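Local coordinates for RabGDI protein (PDB 3P1W) that probably acts as a Rab GDP-dissociation inhibitor, holding Rab GTPases in their GDP-bound form during vesicle transport in the malaria parasite, at residues 44-56 / 272-284. Sequence-based numbering, arbitrary orientation.
Sequences KKILVLDRNPYYG and TFMLNKNVVDFVF
Val-48 and Leu-49 pair in parallel with Phe-273 and Met-274 through three backbone hydrogen bonds: Val-48 N to Thr-272 O (3.2 Å), Met-274 N to Val-48 O (2.8 Å) and Asp-50 N to Met-274 O (2.9 Å). Beyond the strands the two segments stay joined, Lys-277 N donating nearly straight (170°) to Asp-50 O and Asn-276 N donating to Asn-52 O. In an Asx turn at Asp-50 to Asn-52, Asn-52 N bonds to Asp-50 OD1, while OD2 of the same carboxylate is held by Thr-28 OG1. Strand 46-49 also pairs in parallel with strand 20-26 on its other edge, so 273-274 extends the parallel sheet of the Rossmann-like, dinucleotide-binding-type fold that GDI shares with its clan. Packing differs on the two sheet faces. On one, which helices 30-41 and 257-268 also touch, Val-48 lies against one face of the Phe-273 ring; with CG1 anti to the backbone N (chi1 -179°), that methyl sits over the ring centre, 3.8 Å from the centroid, and CG2 reaches Phe-273 CE1. From the loop after strand 46-49, Tyr-55 brings CE1 near the plane of the Phe-273 ring at its edge, and its own face receives Leu-275 CD1 in a CH-pi contact, 4.1 Å from the centroid. On the other sheet face Leu-49 lies alongside Met-274, with Leu-49 CD2 3.8 Å from Met-274 CB, and Leu-47 CD1 meets the sulfur of Met-274. Two waters bridge the segments: one donates to Arg-51 O and Asn-276 OD1, the other accepts from Arg-51 NE and donates to Asn-278 OD1 and Val-279 O, while the Arg-51 guanidinium bonds Ser-311 through NH1.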
ATOM      1  N   LYS A  44     -21.228  16.175  -0.211  1.00 44.62           N
ATOM      2  CA  LYS A  44     -20.581  17.263  -0.953  1.00 44.29           C
ATOM      3  C   LYS A  44     -20.818  17.105  -2.460  1.00 43.61           C
ATOM      4  O   LYS A  44     -21.010  15.995  -2.947  1.00 43.00           O
ATOM      5  CB  LYS A  44     -19.089  17.365  -0.624  1.00 43.21           C
ATOM      6  CG  LYS A  44     -18.799  17.736   0.843  1.00 45.64           C
ATOM      7  CD  LYS A  44     -18.978  19.216   1.095  1.00 48.97           C
ATOM      8  CE  LYS A  44     -18.926  19.571   2.580  1.00 51.24           C
ATOM      9  NZ  LYS A  44     -19.287  21.006   2.782  1.00 53.47           N
ATOM     10  N   LYS A  45     -20.853  18.231  -3.176  1.00 43.61           N
ATOM     11  CA  LYS A  45     -21.066  18.239  -4.624  1.00 43.39           C
ATOM     12  C   LYS A  45     -19.702  18.245  -5.310  1.00 40.65           C
ATOM     13  O   LYS A  45     -18.919  19.174  -5.120  1.00 39.52           O
ATOM     14  CB  LYS A  45     -21.884  19.466  -5.054  1.00 45.80           C
ATOM     15  CG  LYS A  45     -22.043  19.574  -6.578  1.00 47.55           C
ATOM     16  CD  LYS A  45     -23.109  20.558  -7.032  1.00 52.36           C
ATOM     17  CE  LYS A  45     -23.302  20.420  -8.537  1.00 53.28           C
ATOM     18  NZ  LYS A  45     -24.094  21.530  -9.105  1.00 56.82           N
ATOM     19  N   ILE A  46     -19.430  17.213  -6.108  1.00 38.75           N
ATOM     20  CA  ILE A  46     -18.099  17.006  -6.670  1.00 36.85           C
ATOM     21  C   ILE A  46     -18.133  16.714  -8.163  1.00 36.19           C
ATOM     22  O   ILE A  46     -19.147  16.252  -8.704  1.00 37.18           O
ATOM     23  CB  ILE A  46     -17.343  15.827  -5.960  1.00 34.87           C
ATOM     24  CG1 ILE A  46     -17.959  14.458  -6.303  1.00 35.50           C
ATOM     25  CG2 ILE A  46     -17.328  16.026  -4.455  1.00 36.44           C
ATOM     26  CD1 ILE A  46     -17.189  13.238  -5.709  1.00 32.04           C
ATOM     27  N   LEU A  47     -16.996  16.968  -8.804  1.00 33.78           N
ATOM     28  CA  LEU A  47     -16.745  16.595 -10.194  1.00 32.70           C
ATOM     29  C   LEU A  47     -15.377  15.912 -10.189  1.00 30.45           C
ATOM     30  O   LEU A  47     -14.443  16.438  -9.584  1.00 29.66           O
ATOM     31  CB  LEU A  47     -16.680  17.829 -11.072  1.00 32.89           C
ATOM     32  CG  LEU A  47     -16.355  17.630 -12.561  1.00 33.44           C
ATOM     33  CD1 LEU A  47     -17.369  16.721 -13.256  1.00 33.88           C
ATOM     34  CD2 LEU A  47     -16.276  18.983 -13.289  1.00 33.92           C
ATOM     35  N   VAL A  48     -15.265  14.773 -10.872  1.00 29.64           N
ATOM     36  CA  VAL A  48     -13.990  14.030 -10.958  1.00 27.68           C
ATOM     37  C   VAL A  48     -13.571  13.958 -12.418  1.00 27.88           C
ATOM     38  O   VAL A  48     -14.359  13.476 -13.254  1.00 29.57           O
ATOM     39  CB  VAL A  48     -14.145  12.611 -10.365  1.00 27.12           C
ATOM     40  CG1 VAL A  48     -12.805  11.840 -10.420  1.00 25.11           C
ATOM     41  CG2 VAL A  48     -14.672  12.712  -8.929  1.00 28.48           C
ATOM     42  N   LEU A  49     -12.369  14.463 -12.727  1.00 26.54           N
ATOM     43  CA  LEU A  49     -11.861  14.572 -14.095  1.00 26.76           C
ATOM     44  C   LEU A  49     -10.526  13.880 -14.224  1.00 25.84           C
ATOM     45  O   LEU A  49      -9.695  13.991 -13.320  1.00 25.76           O
ATOM     46  CB  LEU A  49     -11.641  16.049 -14.467  1.00 27.10           C
ATOM     47  CG  LEU A  49     -12.867  16.936 -14.275  1.00 29.82           C
ATOM     48  CD1 LEU A  49     -12.532  18.366 -14.675  1.00 31.60           C
ATOM     49  CD2 LEU A  49     -14.021  16.393 -15.092  1.00 28.31           C
ATOM     50  N   ASP A  50     -10.300  13.224 -15.365  1.00 25.80           N
ATOM     51  CA  ASP A  50      -9.034  12.566 -15.644  1.00 25.86           C
ATOM     52  C   ASP A  50      -8.679  12.752 -17.109  1.00 27.03           C
ATOM     53  O   ASP A  50      -9.510  12.525 -18.006  1.00 28.02           O
ATOM     54  CB  ASP A  50      -9.148  11.067 -15.296  1.00 25.02           C
ATOM     55  CG  ASP A  50      -7.781  10.356 -15.184  1.00 25.05           C
ATOM     56  OD1 ASP A  50      -6.834  10.685 -15.919  1.00 27.22           O
ATOM     57  OD2 ASP A  50      -7.680   9.477 -14.317  1.00 24.95           O
ATOM     58  N   ARG A  51      -7.441  13.159 -17.359  1.00 26.84           N
ATOM     59  CA  ARG A  51      -6.962  13.348 -18.722  1.00 28.54           C
ATOM     60  C   ARG A  51      -6.875  12.043 -19.530  1.00 29.17           C
ATOM     61  O   ARG A  51      -6.921  12.069 -20.749  1.00 30.51           O
ATOM     62  CB  ARG A  51      -5.602  14.045 -18.710  1.00 28.11           C
ATOM     63  CG  ARG A  51      -4.452  13.185 -18.208  1.00 28.40           C
ATOM     64  CD  ARG A  51      -3.089  13.864 -18.356  1.00 30.38           C
ATOM     65  NE  ARG A  51      -2.858  14.888 -17.345  1.00 32.29           N
ATOM     66  CZ  ARG A  51      -2.389  14.669 -16.111  1.00 30.34           C
ATOM     67  NH1 ARG A  51      -2.112  13.451 -15.677  1.00 28.78           N
ATOM     68  NH2 ARG A  51      -2.202  15.693 -15.297  1.00 31.30           N
ATOM     69  N   ASN A  52      -6.712  10.917 -18.834  1.00 28.79           N
ATOM     70  CA  ASN A  52      -6.488   9.627 -19.457  1.00 29.16           C
ATOM     71  C   ASN A  52      -7.777   9.007 -19.972  1.00 29.78           C
ATOM     72  O   ASN A  52      -8.862   9.352 -19.491  1.00 29.97           O
ATOM     73  CB  ASN A  52      -5.863   8.658 -18.427  1.00 27.67           C
ATOM     74  CG  ASN A  52      -4.478   9.081 -17.968  1.00 27.78           C
ATOM     75  OD1 ASN A  52      -3.711   9.670 -18.729  1.00 26.72           O
ATOM     76  ND2 ASN A  52      -4.148   8.763 -16.712  1.00 26.39           N
ATOM     77  N   PRO A  53      -7.664   8.052 -20.923  1.00 30.97           N
ATOM     78  CA  PRO A  53      -8.831   7.290 -21.392  1.00 32.06           C
ATOM     79  C   PRO A  53      -9.188   6.049 -20.563  1.00 31.90           C
ATOM     80  O   PRO A  53     -10.099   5.322 -20.936  1.00 32.44           O
ATOM     81  CB  PRO A  53      -8.446   6.901 -22.832  1.00 33.10           C
ATOM     82  CG  PRO A  53      -6.966   6.822 -22.828  1.00 32.57           C
ATOM     83  CD  PRO A  53      -6.453   7.722 -21.695  1.00 31.06           C
ATOM     84  N   TYR A  54      -8.509   5.847 -19.433  1.00 30.49           N
ATOM     85  CA  TYR A  54      -8.722   4.708 -18.527  1.00 30.41           C
ATOM     86  C   TYR A  54      -8.708   5.266 -17.091  1.00 29.36           C
ATOM     87  O   TYR A  54      -8.132   6.318 -16.854  1.00 29.62           O
ATOM     88  CB  TYR A  54      -7.578   3.681 -18.709  1.00 29.76           C
ATOM     89  CG  TYR A  54      -6.210   4.295 -18.511  1.00 29.05           C
ATOM     90  CD1 TYR A  54      -5.665   4.445 -17.237  1.00 27.59           C
ATOM     91  CD2 TYR A  54      -5.476   4.758 -19.589  1.00 30.42           C
ATOM     92  CE1 TYR A  54      -4.421   5.020 -17.050  1.00 26.81           C
ATOM     93  CE2 TYR A  54      -4.223   5.333 -19.417  1.00 28.39           C
ATOM     94  CZ  TYR A  54      -3.700   5.463 -18.147  1.00 29.54           C
ATOM     95  OH  TYR A  54      -2.466   6.056 -17.976  1.00 30.70           O
ATOM     96  N   TYR A  55      -9.310   4.554 -16.145  1.00 29.83           N
ATOM     97  CA  TYR A  55      -9.302   4.947 -14.729  1.00 28.89           C
ATOM     98  C   TYR A  55      -8.012   4.481 -14.048  1.00 27.57           C
ATOM     99  O   TYR A  55      -7.389   3.535 -14.510  1.00 27.09           O
ATOM    100  CB  TYR A  55     -10.446   4.277 -13.977  1.00 30.79           C
ATOM    101  CG  TYR A  55     -11.837   4.745 -14.322  1.00 34.16           C
ATOM    102  CD1 TYR A  55     -12.197   6.079 -14.183  1.00 36.92           C
ATOM    103  CD2 TYR A  55     -12.812   3.835 -14.716  1.00 39.39           C
ATOM    104  CE1 TYR A  55     -13.466   6.498 -14.472  1.00 40.70           C
ATOM    105  CE2 TYR A  55     -14.096   4.252 -15.011  1.00 42.17           C
ATOM    106  CZ  TYR A  55     -14.413   5.581 -14.885  1.00 43.42           C
ATOM    107  OH  TYR A  55     -15.686   6.005 -15.180  1.00 46.68           O
ATOM    108  N   GLY A  56      -7.636   5.128 -12.944  1.00 25.90           N
ATOM    109  CA  GLY A  56      -6.628   4.563 -12.021  1.00 25.21           C
ATOM    110  C   GLY A  56      -5.359   5.357 -11.839  1.00 23.71           C
ATOM    111  O   GLY A  56      -4.638   5.154 -10.844  1.00 23.79           O
ATOM    112  N   THR A 272     -20.190  12.843 -10.827  1.00 46.10           N
ATOM    113  CA  THR A 272     -19.766  11.796 -11.747  1.00 45.91           C
ATOM    114  C   THR A 272     -18.316  11.949 -12.164  1.00 43.62           C
ATOM    115  O   THR A 272     -17.708  13.029 -12.039  1.00 41.87           O
ATOM    116  CB  THR A 272     -20.611  11.723 -13.050  1.00 48.02           C
ATOM    117  OG1 THR A 272     -20.477  10.402 -13.613  1.00 50.06           O
ATOM    118  CG2 THR A 272     -20.148  12.785 -14.078  1.00 46.32           C
ATOM    119  N   PHE A 273     -17.788  10.844 -12.680  1.00 42.78           N
ATOM    120  CA  PHE A 273     -16.386  10.739 -13.073  1.00 40.77           C
ATOM    121  C   PHE A 273     -16.347  10.962 -14.585  1.00 40.86           C
ATOM    122  O   PHE A 273     -17.305  10.603 -15.299  1.00 41.77           O
ATOM    123  CB  PHE A 273     -15.834   9.364 -12.735  1.00 40.64           C
ATOM    124  CG  PHE A 273     -15.494   9.144 -11.261  1.00 38.73           C
ATOM    125  CD1 PHE A 273     -16.261   9.690 -10.236  1.00 37.27           C
ATOM    126  CD2 PHE A 273     -14.431   8.321 -10.912  1.00 36.97           C
ATOM    127  CE1 PHE A 273     -15.957   9.448  -8.906  1.00 35.28           C
ATOM    128  CE2 PHE A 273     -14.126   8.064  -9.565  1.00 34.53           C
ATOM    129  CZ  PHE A 273     -14.892   8.634  -8.570  1.00 34.72           C
ATOM    130  N   MET A 274     -15.280  11.595 -15.069  1.00 38.47           N
ATOM    131  CA  MET A 274     -15.136  11.851 -16.492  1.00 38.22           C
ATOM    132  C   MET A 274     -13.725  11.588 -16.954  1.00 36.58           C
ATOM    133  O   MET A 274     -12.780  12.205 -16.472  1.00 35.19           O
ATOM    134  CB  MET A 274     -15.492  13.306 -16.823  1.00 38.74           C
ATOM    135  CG  MET A 274     -16.869  13.735 -16.349  1.00 40.55           C
ATOM    136  SD  MET A 274     -17.327  15.340 -17.062  1.00 43.85           S
ATOM    137  CE  MET A 274     -18.043  14.815 -18.633  1.00 44.78           C
ATOM    138  N   LEU A 275     -13.595  10.709 -17.933  1.00 37.16           N
ATOM    139  CA  LEU A 275     -12.311  10.437 -18.553  1.00 36.11           C
ATOM    140  C   LEU A 275     -12.102  11.346 -19.748  1.00 36.65           C
ATOM    141  O   LEU A 275     -13.025  12.033 -20.179  1.00 35.78           O
ATOM    142  CB  LEU A 275     -12.235   8.971 -18.990  1.00 36.66           C
ATOM    143  CG  LEU A 275     -12.340   7.950 -17.858  1.00 36.76           C
ATOM    144  CD1 LEU A 275     -12.488   6.541 -18.425  1.00 39.36           C
ATOM    145  CD2 LEU A 275     -11.142   8.061 -16.902  1.00 34.95           C
ATOM    146  N   ASN A 276     -10.890  11.328 -20.292  1.00 36.35           N
ATOM    147  CA  ASN A 276     -10.544  12.106 -21.489  1.00 37.87           C
ATOM    148  C   ASN A 276     -10.813  13.605 -21.363  1.00 39.52           C
ATOM    149  O   ASN A 276     -11.147  14.277 -22.364  1.00 39.59           O
ATOM    150  CB  ASN A 276     -11.280  11.555 -22.714  1.00 39.38           C
ATOM    151  CG  ASN A 276     -10.990  10.102 -22.952  1.00 39.13           C
ATOM    152  OD1 ASN A 276      -9.837   9.714 -23.206  1.00 37.89           O
ATOM    153  ND2 ASN A 276     -12.029   9.278 -22.870  1.00 39.07           N
ATOM    154  N   LYS A 277     -10.661  14.127 -20.147  1.00 40.13           N
ATOM    155  CA  LYS A 277     -10.912  15.546 -19.855  1.00 42.39           C
ATOM    156  C   LYS A 277      -9.617  16.268 -19.539  1.00 43.11           C
ATOM    157  O   LYS A 277      -9.071  16.126 -18.437  1.00 43.50           O
ATOM    158  CB  LYS A 277     -11.878  15.683 -18.682  1.00 42.28           C
ATOM    159  CG  LYS A 277     -13.320  15.330 -19.016  1.00 44.31           C
ATOM    160  CD  LYS A 277     -13.915  16.268 -20.065  1.00 45.53           C
ATOM    161  CE  LYS A 277     -15.398  16.013 -20.260  1.00 48.22           C
ATOM    162  NZ  LYS A 277     -15.828  16.484 -21.593  1.00 49.03           N
ATOM    163  N   ASN A 278      -9.110  17.019 -20.512  1.00 45.28           N
ATOM    164  CA  ASN A 278      -7.797  17.645 -20.394  1.00 46.05           C
ATOM    165  C   ASN A 278      -7.820  19.060 -19.795  1.00 46.33           C
ATOM    166  O   ASN A 278      -8.084  20.049 -20.478  1.00 47.72           O
ATOM    167  CB  ASN A 278      -7.079  17.660 -21.744  1.00 46.98           C
ATOM    168  CG  ASN A 278      -5.581  17.930 -21.602  1.00 48.58           C
ATOM    169  OD1 ASN A 278      -4.927  17.473 -20.639  1.00 51.33           O
ATOM    170  ND2 ASN A 278      -5.027  18.665 -22.557  1.00 50.63           N
ATOM    171  N   VAL A 279      -7.511  19.129 -18.514  1.00 46.06           N
ATOM    172  CA  VAL A 279      -7.406  20.387 -17.805  1.00 46.73           C
ATOM    173  C   VAL A 279      -6.159  21.115 -18.285  1.00 47.17           C
ATOM    174  O   VAL A 279      -5.085  20.513 -18.397  1.00 47.09           O
ATOM    175  CB  VAL A 279      -7.363  20.119 -16.294  1.00 45.96           C
ATOM    176  CG1 VAL A 279      -7.199  21.403 -15.504  1.00 46.25           C
ATOM    177  CG2 VAL A 279      -8.629  19.396 -15.889  1.00 45.68           C
ATOM    178  N   VAL A 280      -6.313  22.386 -18.637  1.00 48.37           N
ATOM    179  CA  VAL A 280      -5.180  23.189 -19.091  1.00 48.39           C
ATOM    180  C   VAL A 280      -4.886  24.397 -18.191  1.00 48.49           C
ATOM    181  O   VAL A 280      -3.898  25.110 -18.446  1.00 49.52           O
ATOM    182  CB  VAL A 280      -5.338  23.643 -20.573  1.00 49.55           C
ATOM    183  CG1 VAL A 280      -5.606  22.417 -21.471  1.00 50.13           C
ATOM    184  CG2 VAL A 280      -6.428  24.721 -20.742  1.00 51.09           C
ATOM    185  N   ASP A 281      -5.710  24.618 -17.153  1.00 46.69           N
ATOM    186  CA  ASP A 281      -5.495  25.721 -16.207  1.00 45.56           C
ATOM    187  C   ASP A 281      -6.317  25.655 -14.907  1.00 43.05           C
ATOM    188  O   ASP A 281      -7.445  25.120 -14.871  1.00 42.55           O
ATOM    189  CB  ASP A 281      -5.768  27.057 -16.888  1.00 47.66           C
ATOM    190  CG  ASP A 281      -4.648  27.478 -17.824  1.00 50.41           C
ATOM    191  OD1 ASP A 281      -3.455  27.377 -17.418  1.00 52.64           O
ATOM    192  OD2 ASP A 281      -4.971  27.897 -18.961  1.00 53.81           O
ATOM    193  N   PHE A 282      -5.717  26.197 -13.846  1.00 38.97           N
ATOM    194  CA  PHE A 282      -6.433  26.574 -12.650  1.00 37.66           C
ATOM    195  C   PHE A 282      -6.826  28.037 -12.767  1.00 38.10           C
ATOM    196  O   PHE A 282      -6.083  28.834 -13.338  1.00 38.20           O
ATOM    197  CB  PHE A 282      -5.547  26.408 -11.422  1.00 36.69           C
ATOM    198  CG  PHE A 282      -5.221  24.977 -11.096  1.00 34.24           C
ATOM    199  CD1 PHE A 282      -6.048  24.237 -10.266  1.00 35.12           C
ATOM    200  CD2 PHE A 282      -4.102  24.373 -11.620  1.00 34.26           C
ATOM    201  CE1 PHE A 282      -5.751  22.911  -9.950  1.00 32.20           C
ATOM    202  CE2 PHE A 282      -3.797  23.049 -11.303  1.00 33.22           C
ATOM    203  CZ  PHE A 282      -4.631  22.321 -10.478  1.00 31.92           C
ATOM    204  N   VAL A 283      -7.993  28.378 -12.234  1.00 37.52           N
ATOM    205  CA  VAL A 283      -8.408  29.763 -12.079  1.00 38.51           C
ATOM    206  C   VAL A 283      -8.220  30.132 -10.608  1.00 38.33           C
ATOM    207  O   VAL A 283      -8.633  29.380  -9.715  1.00 37.68           O
ATOM    208  CB  VAL A 283      -9.878  29.953 -12.510  1.00 39.46           C
ATOM    209  CG1 VAL A 283     -10.263  31.446 -12.507  1.00 40.93           C
ATOM    210  CG2 VAL A 283     -10.116  29.318 -13.888  1.00 38.06           C
ATOM    211  N   PHE A 284      -7.554  31.259 -10.370  1.00 38.72           N
ATOM    212  CA  PHE A 284      -7.292  31.778  -9.027  1.00 39.27           C
ATOM    213  C   PHE A 284      -8.007  33.096  -8.764  1.00 42.12           C
ATOM    214  O   PHE A 284      -8.079  33.942  -9.647  1.00 41.93           O
ATOM    215  CB  PHE A 284      -5.801  32.003  -8.859  1.00 39.04           C
ATOM    216  CG  PHE A 284      -5.022  30.746  -8.830  1.00 36.84           C
ATOM    217  CD1 PHE A 284      -5.091  29.921  -7.719  1.00 36.68           C
ATOM    218  CD2 PHE A 284      -4.249  30.356  -9.916  1.00 35.80           C
ATOM    219  CE1 PHE A 284      -4.394  28.735  -7.673  1.00 33.97           C
ATOM    220  CE2 PHE A 284      -3.540  29.147  -9.869  1.00 35.52           C
ATOM    221  CZ  PHE A 284      -3.616  28.350  -8.748  1.00 33.44           C
TER
HETATM  222  O   HOH W   1      -7.391  10.847 -23.129  1.00 44.17           O
HETATM  223  O   HOH W   2      -4.697  17.428 -18.090  1.00 51.20           O